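Side-chain contacts in cytochrome P450 (CYP102L1) (Mycobacterium phage Adler, PDB 6N6Q), which binds heme and probably catalyses P450-type oxygenation of organic substrates: residues A[323-328]-A[425-430]; A[114-119]-A[123-128]; A[310-313]-A[319-322]. All blocks are in the same frame, centred on the assembly; numbering follows the deposited sequence.

Contact 1 of 3, residues A[323-328]-A[425-430]. With HEM (protoporphyrin IX containing Fe), chain E.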
loop_
_atom_site.group_PDB
_atom_site.type_symbol
_atom_site.label_atom_id
_atom_site.label_comp_id
_atom_site.label_asym_id
_atom_site.label_seq_id
_atom_site.Cartn_x
_atom_site.Cartn_y
_atom_site.Cartn_z
ATOM N N ASP A 323 8.512 18.648 -11.025
ATOM C CA ASP A 323 7.257 19.233 -11.487
ATOM C C ASP A 323 6.615 18.448 -12.623
ATOM O O ASP A 323 5.397 18.538 -12.806
ATOM C CB ASP A 323 7.482 20.680 -11.926
ATOM C CG ASP A 323 7.542 21.639 -10.756
ATOM O OD1 ASP A 323 6.756 21.462 -9.802
ATOM O OD2 ASP A 323 8.375 22.569 -10.791
ATOM N N GLN A 324 7.396 17.683 -13.388
ATOM C CA GLN A 324 6.839 16.983 -14.540
ATOM C C GLN A 324 5.935 15.823 -14.147
ATOM O O GLN A 324 5.081 15.425 -14.945
ATOM C CB GLN A 324 7.962 16.473 -15.444
ATOM C CG GLN A 324 8.637 17.553 -16.265
ATOM C CD GLN A 324 9.761 17.010 -17.124
ATOM O OE1 GLN A 324 10.426 16.039 -16.757
ATOM N NE2 GLN A 324 9.983 17.636 -18.273
ATOM N N ILE A 325 6.098 15.280 -12.940
ATOM C CA ILE A 325 5.388 14.060 -12.568
ATOM C C ILE A 325 3.888 14.312 -12.490
ATOM O O ILE A 325 3.088 13.570 -13.071
ATOM C CB ILE A 325 5.943 13.502 -11.246
ATOM C CG1 ILE A 325 7.442 13.230 -11.382
ATOM C CG2 ILE A 325 5.197 12.241 -10.844
ATOM C CD1 ILE A 325 7.816 12.494 -12.654
ATOM N N ALA A 326 3.481 15.367 -11.782
ATOM C CA ALA A 326 2.062 15.668 -11.649
ATOM C C ALA A 326 1.433 16.148 -12.950
ATOM O O ALA A 326 0.201 16.172 -13.049
ATOM C CB ALA A 326 1.844 16.714 -10.556
ATOM N N LYS A 327 2.239 16.526 -13.944
ATOM C CA LYS A 327 1.703 16.973 -15.222
ATOM C C LYS A 327 1.273 15.820 -16.120
ATOM O O LYS A 327 0.640 16.066 -17.152
ATOM C CB LYS A 327 2.732 17.846 -15.951
ATOM C CG LYS A 327 3.018 19.174 -15.254
ATOM C CD LYS A 327 3.842 20.119 -16.120
ATOM C CE LYS A 327 5.257 19.604 -16.333
ATOM N NZ LYS A 327 6.154 20.626 -16.949
ATOM N N LEU A 328 1.594 14.580 -15.758
ATOM C CA LEU A 328 1.158 13.408 -16.516
ATOM C C LEU A 328 -0.263 13.073 -16.084
ATOM O O LEU A 328 -0.491 12.245 -15.200
ATOM C CB LEU A 328 2.107 12.236 -16.292
ATOM C CG LEU A 328 3.565 12.465 -16.692
ATOM C CD1 LEU A 328 4.429 11.276 -16.300
ATOM C CD2 LEU A 328 3.674 12.738 -18.184
ATOM N N ALA A 425 3.258 7.733 -2.338
ATOM C CA ALA A 425 2.904 6.617 -3.207
ATOM C C ALA A 425 2.555 7.098 -4.610
ATOM O O ALA A 425 3.016 6.529 -5.605
ATOM C CB ALA A 425 1.743 5.830 -2.601
ATOM N N GLN A 426 1.742 8.151 -4.710
ATOM C CA GLN A 426 1.351 8.650 -6.023
ATOM C C GLN A 426 2.546 9.186 -6.801
ATOM O O GLN A 426 2.573 9.097 -8.032
ATOM C CB GLN A 426 0.276 9.725 -5.874
ATOM C CG GLN A 426 -1.073 9.168 -5.450
ATOM C CD GLN A 426 -2.028 10.240 -4.969
ATOM O OE1 GLN A 426 -1.622 11.368 -4.690
ATOM N NE2 GLN A 426 -3.308 9.894 -4.870
ATOM N N HIS A 427 3.551 9.725 -6.108
ATOM C CA HIS A 427 4.737 10.211 -6.804
ATOM C C HIS A 427 5.565 9.053 -7.347
ATOM O O HIS A 427 5.974 9.064 -8.513
ATOM C CB HIS A 427 5.576 11.086 -5.875
ATOM C CG HIS A 427 6.623 11.886 -6.586
ATOM N ND1 HIS A 427 6.312 12.915 -7.449
ATOM C CD2 HIS A 427 7.975 11.808 -6.566
ATOM C CE1 HIS A 427 7.427 13.437 -7.929
ATOM N NE2 HIS A 427 8.450 12.783 -7.409
ATOM N N GLU A 428 5.817 8.037 -6.517
ATOM C CA GLU A 428 6.664 6.929 -6.949
ATOM C C GLU A 428 5.967 6.042 -7.973
ATOM O O GLU A 428 6.633 5.445 -8.825
ATOM C CB GLU A 428 7.107 6.093 -5.746
ATOM C CG GLU A 428 5.972 5.411 -5.006
ATOM C CD GLU A 428 6.451 4.299 -4.093
ATOM O OE1 GLU A 428 7.343 3.527 -4.509
ATOM O OE2 GLU A 428 5.940 4.199 -2.957
ATOM N N MET A 429 4.637 5.938 -7.907
ATOM C CA MET A 429 3.926 5.085 -8.854
ATOM C C MET A 429 3.950 5.663 -10.262
ATOM O O MET A 429 3.995 4.907 -11.238
ATOM C CB MET A 429 2.484 4.869 -8.391
ATOM C CG MET A 429 2.345 3.948 -7.185
ATOM S SD MET A 429 0.633 3.554 -6.777
ATOM C CE MET A 429 -0.011 5.172 -6.356
ATOM N N VAL A 430 3.931 6.991 -10.390
ATOM C CA VAL A 430 3.947 7.609 -11.711
ATOM C C VAL A 430 5.340 7.533 -12.328
ATOM O O VAL A 430 5.491 7.176 -13.501
ATOM C CB VAL A 430 3.442 9.062 -11.633
ATOM C CG1 VAL A 430 3.558 9.735 -12.994
ATOM C CG2 VAL A 430 2.003 9.097 -11.150
HETATM C CHA HEM E . -2.471 4.114 6.118
HETATM C CHB HEM E . -3.343 2.534 1.606
HETATM C CHC HEM E . 1.232 3.606 0.348
HETATM C CHD HEM E . 2.264 4.461 5.020
HETATM C C1A HEM E . -3.128 3.618 5.009
HETATM C C2A HEM E . -4.530 3.253 4.917
HETATM C C3A HEM E . -4.766 2.819 3.677
HETATM C C4A HEM E . -3.528 2.890 2.927
HETATM C CMA HEM E . -6.127 2.326 3.144
HETATM C CAA HEM E . -5.578 3.336 6.047
HETATM C CBA HEM E . -5.514 2.049 6.863
HETATM C CGA HEM E . -6.636 1.997 7.868
HETATM O O1A HEM E . -7.522 2.892 7.841
HETATM O O2A HEM E . -6.646 1.055 8.701
HETATM C C1B HEM E . -2.200 2.741 0.857
HETATM C C2B HEM E . -2.082 2.573 -0.578
HETATM C C3B HEM E . -0.815 2.869 -0.932
HETATM C C4B HEM E . -0.096 3.232 0.276
HETATM C CMB HEM E . -3.259 2.128 -1.477
HETATM C CAB HEM E . -0.141 2.856 -2.329
HETATM C CBB HEM E . -0.741 2.500 -3.472
HETATM C C1C HEM E . 1.921 3.962 1.491
HETATM C C2C HEM E . 3.290 4.429 1.566
HETATM C C3C HEM E . 3.589 4.667 2.844
HETATM C C4C HEM E . 2.411 4.360 3.647
HETATM C CMC HEM E . 4.259 4.619 0.379
HETATM C CAC HEM E . 4.975 5.179 3.308
HETATM C CBC HEM E . 5.261 5.448 4.586
HETATM C C1D HEM E . 1.078 4.453 5.729
HETATM C C2D HEM E . 0.923 4.694 7.152
HETATM C C3D HEM E . -0.378 4.599 7.453
HETATM C C4D HEM E . -1.105 4.296 6.235
HETATM C CMD HEM E . 2.064 5.002 8.147
HETATM C CAD HEM E . -1.004 4.784 8.855
HETATM C CBD HEM E . -1.249 6.265 9.127
HETATM C CGD HEM E . -1.947 6.440 10.453
HETATM O O1D HEM E . -1.731 7.493 11.110
HETATM O O2D HEM E . -2.713 5.528 10.861
HETATM N NA HEM E . -2.553 3.378 3.774
HETATM N NB HEM E . -0.972 3.143 1.341
HETATM N NC HEM E . 1.421 3.934 2.778
HETATM N ND HEM E . -0.182 4.215 5.206
HETATM FE FE HEM E . -0.534 3.531 3.295
#
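Both branches of Ile325 are used against helix 422-439. CG1 comes 3.5 Å from His427 CE1, while CG2 lies 3.6 Å from His427 ND1 and 3.7 Å from Val430 CG1, so a single isoleucine spans one turn of the helix. The Ile325 and His427 side chains cross nearly at a right angle; Ile325 and Val430 instead slide past each other in opposite directions. Val430 swings CG1 opposite the backbone N (chi1 176°), and that methyl touches two partners, the second being Leu328 CD1 at 3.8 Å. The backbones come closest here too, Ile325 CA and Val430 CA being 6.7 Å apart. All four touching residues are buried, and the match is one of hydrocarbon against hydrocarbon and imidazole. In the second shell, the far end of the imidazole is satisfied by a hydrogen bond between His427 NE2 and His126 ND1 of helix 119-145, which probably limits rotation of the ring. Val430 also rests on Leu331 and Ile335 of helix 329-341. Turned to the cofactor are other residues of the same helix as His427: Ala425 CB lies 3.5 Å from CAB of the heme and Met429 SD 3.7 Å from CBB. Short helix 322-326 thus backs the L helix of the cytochrome P450 fold, the helix that passes beside the heme after the cysteine-ligand loop.

Contact 2 of 3, residues A[114-119]-A[123-128]. With HEM (protoporphyrin IX containing Fe), chain E.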
loop_
_atom_site.group_PDB
_atom_site.type_symbol
_atom_site.label_atom_id
_atom_site.label_comp_id
_atom_site.label_asym_id
_atom_site.label_seq_id
_atom_site.Cartn_x
_atom_site.Cartn_y
_atom_site.Cartn_z
ATOM N N THR A 114 4.320 14.162 9.785
ATOM C CA THR A 114 3.532 14.814 8.741
ATOM C C THR A 114 4.356 15.740 7.849
ATOM O O THR A 114 4.168 15.682 6.621
ATOM C CB THR A 114 2.348 15.574 9.360
ATOM O OG1 THR A 114 2.679 15.996 10.689
ATOM C CG2 THR A 114 1.103 14.701 9.393
ATOM N N PRO A 115 5.258 16.590 8.357
ATOM C CA PRO A 115 6.057 17.421 7.441
ATOM C C PRO A 115 6.977 16.616 6.541
ATOM O O PRO A 115 7.436 17.146 5.521
ATOM C CB PRO A 115 6.858 18.329 8.386
ATOM C CG PRO A 115 6.110 18.303 9.674
ATOM C CD PRO A 115 5.545 16.924 9.766
ATOM N N ALA A 116 7.261 15.361 6.880
ATOM C CA ALA A 116 8.128 14.512 6.076
ATOM C C ALA A 116 7.391 13.819 4.939
ATOM O O ALA A 116 8.014 13.065 4.185
ATOM C CB ALA A 116 8.806 13.462 6.962
ATOM N N PHE A 117 6.084 14.051 4.799
ATOM C CA PHE A 117 5.281 13.380 3.787
ATOM C C PHE A 117 4.468 14.348 2.939
ATOM O O PHE A 117 3.588 13.906 2.192
ATOM C CB PHE A 117 4.346 12.356 4.440
ATOM C CG PHE A 117 5.032 11.088 4.853
ATOM C CD1 PHE A 117 5.139 10.025 3.970
ATOM C CD2 PHE A 117 5.569 10.957 6.122
ATOM C CE1 PHE A 117 5.769 8.857 4.345
ATOM C CE2 PHE A 117 6.201 9.790 6.504
ATOM C CZ PHE A 117 6.301 8.738 5.614
ATOM N N THR A 118 4.731 15.647 3.032
ATOM C CA THR A 118 4.003 16.623 2.242
ATOM C C THR A 118 4.563 16.690 0.822
ATOM O O THR A 118 5.561 16.048 0.484
ATOM C CB THR A 118 4.067 18.001 2.896
ATOM O OG1 THR A 118 5.429 18.448 2.939
ATOM C CG2 THR A 118 3.513 17.942 4.310
ATOM N N LYS A 119 3.894 17.484 -0.017
ATOM C CA LYS A 119 4.369 17.692 -1.382
ATOM C C LYS A 119 5.743 18.346 -1.384
ATOM O O LYS A 119 6.605 18.000 -2.201
ATOM C CB LYS A 119 3.370 18.547 -2.167
ATOM C CG LYS A 119 2.105 17.828 -2.635
ATOM C CD LYS A 119 1.174 17.480 -1.480
ATOM C CE LYS A 119 0.925 18.679 -0.576
ATOM N NZ LYS A 119 0.534 18.255 0.799
ATOM N N SER A 123 9.710 16.660 -2.986
ATOM C CA SER A 123 10.761 17.180 -3.854
ATOM C C SER A 123 12.145 16.868 -3.304
ATOM O O SER A 123 13.097 16.703 -4.076
ATOM C CB SER A 123 10.590 18.688 -4.047
ATOM O OG SER A 123 10.698 19.376 -2.813
ATOM N N THR A 124 12.280 16.779 -1.977
ATOM C CA THR A 124 13.557 16.388 -1.392
ATOM C C THR A 124 13.918 14.951 -1.746
ATOM O O THR A 124 15.103 14.627 -1.879
ATOM C CB THR A 124 13.524 16.557 0.127
ATOM O OG1 THR A 124 12.607 15.614 0.696
ATOM C CG2 THR A 124 13.087 17.968 0.499
ATOM N N TYR A 125 12.920 14.082 -1.909
ATOM C CA TYR A 125 13.164 12.678 -2.211
ATOM C C TYR A 125 13.235 12.386 -3.704
ATOM O O TYR A 125 13.720 11.313 -4.081
ATOM C CB TYR A 125 12.065 11.796 -1.605
ATOM C CG TYR A 125 11.696 12.109 -0.172
ATOM C CD1 TYR A 125 12.667 12.417 0.773
ATOM C CD2 TYR A 125 10.370 12.091 0.235
ATOM C CE1 TYR A 125 12.323 12.698 2.082
ATOM C CE2 TYR A 125 10.017 12.371 1.539
ATOM C CZ TYR A 125 10.997 12.673 2.459
ATOM O OH TYR A 125 10.644 12.951 3.761
ATOM N N HIS A 126 12.770 13.311 -4.550
ATOM C CA HIS A 126 12.553 13.008 -5.963
ATOM C C HIS A 126 13.806 12.455 -6.632
ATOM O O HIS A 126 13.742 11.470 -7.375
ATOM C CB HIS A 126 12.075 14.257 -6.703
ATOM C CG HIS A 126 12.055 14.098 -8.192
ATOM N ND1 HIS A 126 11.048 13.433 -8.856
ATOM C CD2 HIS A 126 12.929 14.504 -9.143
ATOM C CE1 HIS A 126 11.296 13.445 -10.154
ATOM N NE2 HIS A 126 12.433 14.088 -10.355
ATOM N N GLN A 127 14.956 13.088 -6.387
ATOM C CA GLN A 127 16.198 12.644 -7.013
ATOM C C GLN A 127 16.511 11.198 -6.649
ATOM O O GLN A 127 16.840 10.382 -7.519
ATOM C CB GLN A 127 17.345 13.569 -6.604
ATOM C CG GLN A 127 17.823 14.501 -7.709
ATOM C CD GLN A 127 16.697 15.307 -8.335
ATOM O OE1 GLN A 127 16.011 16.076 -7.655
ATOM N NE2 GLN A 127 16.501 15.134 -9.639
ATOM N N ARG A 128 16.395 10.857 -5.364
ATOM C CA ARG A 128 16.713 9.503 -4.921
ATOM C C ARG A 128 15.697 8.495 -5.445
ATOM O O ARG A 128 16.059 7.366 -5.798
ATOM C CB ARG A 128 16.777 9.461 -3.396
ATOM C CG ARG A 128 17.905 8.621 -2.828
ATOM C CD ARG A 128 18.548 9.355 -1.661
ATOM N NE ARG A 128 17.557 10.129 -0.918
ATOM C CZ ARG A 128 17.835 11.212 -0.201
ATOM N NH1 ARG A 128 19.081 11.659 -0.130
ATOM N NH2 ARG A 128 16.864 11.854 0.436
HETATM C CHA HEM E . -2.471 4.114 6.118
HETATM C CHB HEM E . -3.343 2.534 1.606
HETATM C CHC HEM E . 1.232 3.606 0.348
HETATM C CHD HEM E . 2.264 4.461 5.020
HETATM C C1A HEM E . -3.128 3.618 5.009
HETATM C C2A HEM E . -4.530 3.253 4.917
HETATM C C3A HEM E . -4.766 2.819 3.677
HETATM C C4A HEM E . -3.528 2.890 2.927
HETATM C CMA HEM E . -6.127 2.326 3.144
HETATM C CAA HEM E . -5.578 3.336 6.047
HETATM C CBA HEM E . -5.514 2.049 6.863
HETATM C CGA HEM E . -6.636 1.997 7.868
HETATM O O1A HEM E . -7.522 2.892 7.841
HETATM O O2A HEM E . -6.646 1.055 8.701
HETATM C C1B HEM E . -2.200 2.741 0.857
HETATM C C2B HEM E . -2.082 2.573 -0.578
HETATM C C3B HEM E . -0.815 2.869 -0.932
HETATM C C4B HEM E . -0.096 3.232 0.276
HETATM C CMB HEM E . -3.259 2.128 -1.477
HETATM C CAB HEM E . -0.141 2.856 -2.329
HETATM C CBB HEM E . -0.741 2.500 -3.472
HETATM C C1C HEM E . 1.921 3.962 1.491
HETATM C C2C HEM E . 3.290 4.429 1.566
HETATM C C3C HEM E . 3.589 4.667 2.844
HETATM C C4C HEM E . 2.411 4.360 3.647
HETATM C CMC HEM E . 4.259 4.619 0.379
HETATM C CAC HEM E . 4.975 5.179 3.308
HETATM C CBC HEM E . 5.261 5.448 4.586
HETATM C C1D HEM E . 1.078 4.453 5.729
HETATM C C2D HEM E . 0.923 4.694 7.152
HETATM C C3D HEM E . -0.378 4.599 7.453
HETATM C C4D HEM E . -1.105 4.296 6.235
HETATM C CMD HEM E . 2.064 5.002 8.147
HETATM C CAD HEM E . -1.004 4.784 8.855
HETATM C CBD HEM E . -1.249 6.265 9.127
HETATM C CGD HEM E . -1.947 6.440 10.453
HETATM O O1D HEM E . -1.731 7.493 11.110
HETATM O O2D HEM E . -2.713 5.528 10.861
HETATM N NA HEM E . -2.553 3.378 3.774
HETATM N NB HEM E . -0.972 3.143 1.341
HETATM N NC HEM E . 1.421 3.934 2.778
HETATM N ND HEM E . -0.182 4.215 5.206
HETATM FE FE HEM E . -0.534 3.531 3.295
#
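Ala116 and Tyr125 join the turn between helices 104-113 and 119-145 to the second of these, the C-to-D connection of the cytochrome P450 fold. The principal polar interaction is the bond from Tyr125 OH to Ala116 O, 2.7 Å long. The hydroxyl meets the carbonyl at a C=O...donor angle of 128°, tilted 15° from the carbonyl plane, and the oxygen in turn lies at the edge of the phenol ring, near the ring's plane. Tyr125 achieves this by setting CG anti to its own carbonyl carbon (chi1 -46°), which leans the ring back toward the N-terminal end of its helix, where the hydroxyl reaches the loop. A second bond, Ser123 N to Lys119 O at 3.5 Å, is a weak one of the first helical turn. Thr118 is at the N-cap, and its OG1 accepts a weak bond from Ala121 N.

Beside the tyrosine bond, Ala116 CB makes a van der Waals contact with Tyr125 OH at 3.7 Å. Apolar packing comes from neighbours, since Ala116 touches Ile250 while Tyr125 lies against Met247 of the same helix 247-253 and Phe424 of helix 422-439.

Toward the cofactor the turn offers Phe117, whose CB points away from residues 123-128. Its ring also meets Phe275 edge-to-face, and its CE1 comes 3.5 Å from CBC, the terminal carbon of a heme vinyl group.

Contact 3 of 3, residues A[310-313]-A[319-322]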
loop_
_atom_site.group_PDB
_atom_site.type_symbol
_atom_site.label_atom_id
_atom_site.label_comp_id
_atom_site.label_asym_id
_atom_site.label_seq_id
_atom_site.Cartn_x
_atom_site.Cartn_y
_atom_site.Cartn_z
ATOM N N ALA A 310 5.772 12.629 -25.163
ATOM C CA ALA A 310 5.728 14.074 -25.356
ATOM C C ALA A 310 6.443 14.816 -24.236
ATOM O O ALA A 310 6.969 15.911 -24.460
ATOM C CB ALA A 310 4.278 14.546 -25.464
ATOM N N MET A 311 6.471 14.246 -23.031
ATOM C CA MET A 311 7.142 14.909 -21.919
ATOM C C MET A 311 8.659 14.792 -22.030
ATOM O O MET A 311 9.376 15.775 -21.815
ATOM C CB MET A 311 6.653 14.329 -20.591
ATOM C CG MET A 311 7.231 15.011 -19.361
ATOM S SD MET A 311 6.640 16.698 -19.132
ATOM C CE MET A 311 4.892 16.410 -18.876
ATOM N N TRP A 312 9.164 13.604 -22.366
ATOM C CA TRP A 312 10.598 13.364 -22.514
ATOM C C TRP A 312 10.848 12.760 -23.889
ATOM O O TRP A 312 10.816 11.531 -24.055
ATOM C CB TRP A 312 11.128 12.453 -21.407
ATOM C CG TRP A 312 10.839 12.950 -20.021
ATOM C CD1 TRP A 312 11.579 13.839 -19.299
ATOM C CD2 TRP A 312 9.730 12.581 -19.190
ATOM N NE1 TRP A 312 10.999 14.050 -18.071
ATOM C CE2 TRP A 312 9.863 13.289 -17.980
ATOM C CE3 TRP A 312 8.640 11.721 -19.353
ATOM C CZ2 TRP A 312 8.944 13.166 -16.937
ATOM C CZ3 TRP A 312 7.728 11.600 -18.315
ATOM C CH2 TRP A 312 7.887 12.317 -17.125
ATOM N N PRO A 313 11.090 13.591 -24.902
ATOM C CA PRO A 313 11.361 13.062 -26.245
ATOM C C PRO A 313 12.647 12.249 -26.283
ATOM O O PRO A 313 13.512 12.353 -25.409
ATOM C CB PRO A 313 11.473 14.324 -27.109
ATOM C CG PRO A 313 10.721 15.371 -26.350
ATOM C CD PRO A 313 10.959 15.057 -24.902
ATOM N N ASP A 319 14.860 12.569 -18.156
ATOM C CA ASP A 319 15.429 13.486 -17.170
ATOM C C ASP A 319 14.290 13.967 -16.276
ATOM O O ASP A 319 13.735 15.057 -16.440
ATOM C CB ASP A 319 16.140 14.642 -17.866
ATOM C CG ASP A 319 16.652 15.692 -16.895
ATOM O OD1 ASP A 319 16.885 15.361 -15.712
ATOM O OD2 ASP A 319 16.813 16.857 -17.321
ATOM N N PHE A 320 13.931 13.119 -15.314
ATOM C CA PHE A 320 12.794 13.389 -14.443
ATOM C C PHE A 320 13.074 14.600 -13.561
ATOM O O PHE A 320 14.016 14.592 -12.763
ATOM C CB PHE A 320 12.485 12.170 -13.574
ATOM C CG PHE A 320 11.846 11.029 -14.319
ATOM C CD1 PHE A 320 10.542 11.123 -14.772
ATOM C CD2 PHE A 320 12.543 9.852 -14.541
ATOM C CE1 PHE A 320 9.949 10.072 -15.451
ATOM C CE2 PHE A 320 11.956 8.796 -15.220
ATOM C CZ PHE A 320 10.656 8.908 -15.674
ATOM N N GLN A 321 12.258 15.639 -13.705
ATOM C CA GLN A 321 12.229 16.749 -12.768
ATOM C C GLN A 321 10.915 16.708 -11.998
ATOM O O GLN A 321 9.899 16.220 -12.501
ATOM C CB GLN A 321 12.402 18.093 -13.482
ATOM C CG GLN A 321 11.904 18.089 -14.908
ATOM C CD GLN A 321 12.449 19.235 -15.742
ATOM O OE1 GLN A 321 12.599 20.357 -15.259
ATOM N NE2 GLN A 321 12.752 18.953 -17.007
ATOM N N PHE A 322 10.953 17.223 -10.765
ATOM C CA PHE A 322 9.860 16.998 -9.822
ATOM C C PHE A 322 8.523 17.487 -10.368
ATOM O O PHE A 322 7.496 16.817 -10.201
ATOM C CB PHE A 322 10.174 17.678 -8.489
ATOM C CG PHE A 322 9.045 17.621 -7.502
ATOM C CD1 PHE A 322 8.724 16.435 -6.864
ATOM C CD2 PHE A 322 8.303 18.753 -7.213
ATOM C CE1 PHE A 322 7.683 16.379 -5.959
ATOM C CE2 PHE A 322 7.264 18.704 -6.307
ATOM C CZ PHE A 322 6.952 17.516 -5.680
#
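The connection between helix 298-311 and short helix 322-326, the J-to-J' region of a cytochrome P450, folds back on itself where Trp312 meets Asp319 and Phe320. The indole is sandwiched. Over the centre of one face lies CG of its neighbour Met311, 3.2 Å above the plane; over the opposite face, offset toward the rim, lies Phe320 CE1. Ring centroids of Phe320 and the six-membered ring of Trp312 are 4.7 Å apart with planes at 65°, a T-shaped pair in which Phe320 supplies the edge. The closest atoms of the pair are Phe320 CD1 and Trp312 CZ2, at 3.4 Å. Trp312 leaves helical backbone angles just after helix 298-311, and its CG stands anti to its carbonyl carbon (chi1 -55°), turning the ring toward the returning chain. At the indole edge, NE1 gives a weak bond to Asp319 O, 3.3 Å long and bent to 132° at the hydrogen; Gln324 OE1 is a second, weak partner of NE1. Farther out, Trp312 O accepts from His438 NE2, and Phe320 lies on Ile431, Ala434 and Ala435. The result is an edge-to-face aromatic pair that closes the short loop between helices J and J', packed on the L helix of the P450 fold.

From the N terminus, contact 2 comes first and closes the short loop-to-helix junction, bringing the loop after helix 104-113 onto the start of helix 119-145. Contact 3 follows and closes the loop between helices 298-311 and 322-326. Contact 1 then makes the long closure, with 96 residues between its segments, from helix 322-326 to helix 422-439. The three are in series: none encloses or crosses another. In space they converge through His126 of contact 2, whose NE2 is probably hydrogen-bonded to Phe320 O of contact 3 (2.9 Å) and whose other ring nitrogen faces contact 1. Contacts 1 and 2 both reach the heme; contact 3 lies farther out.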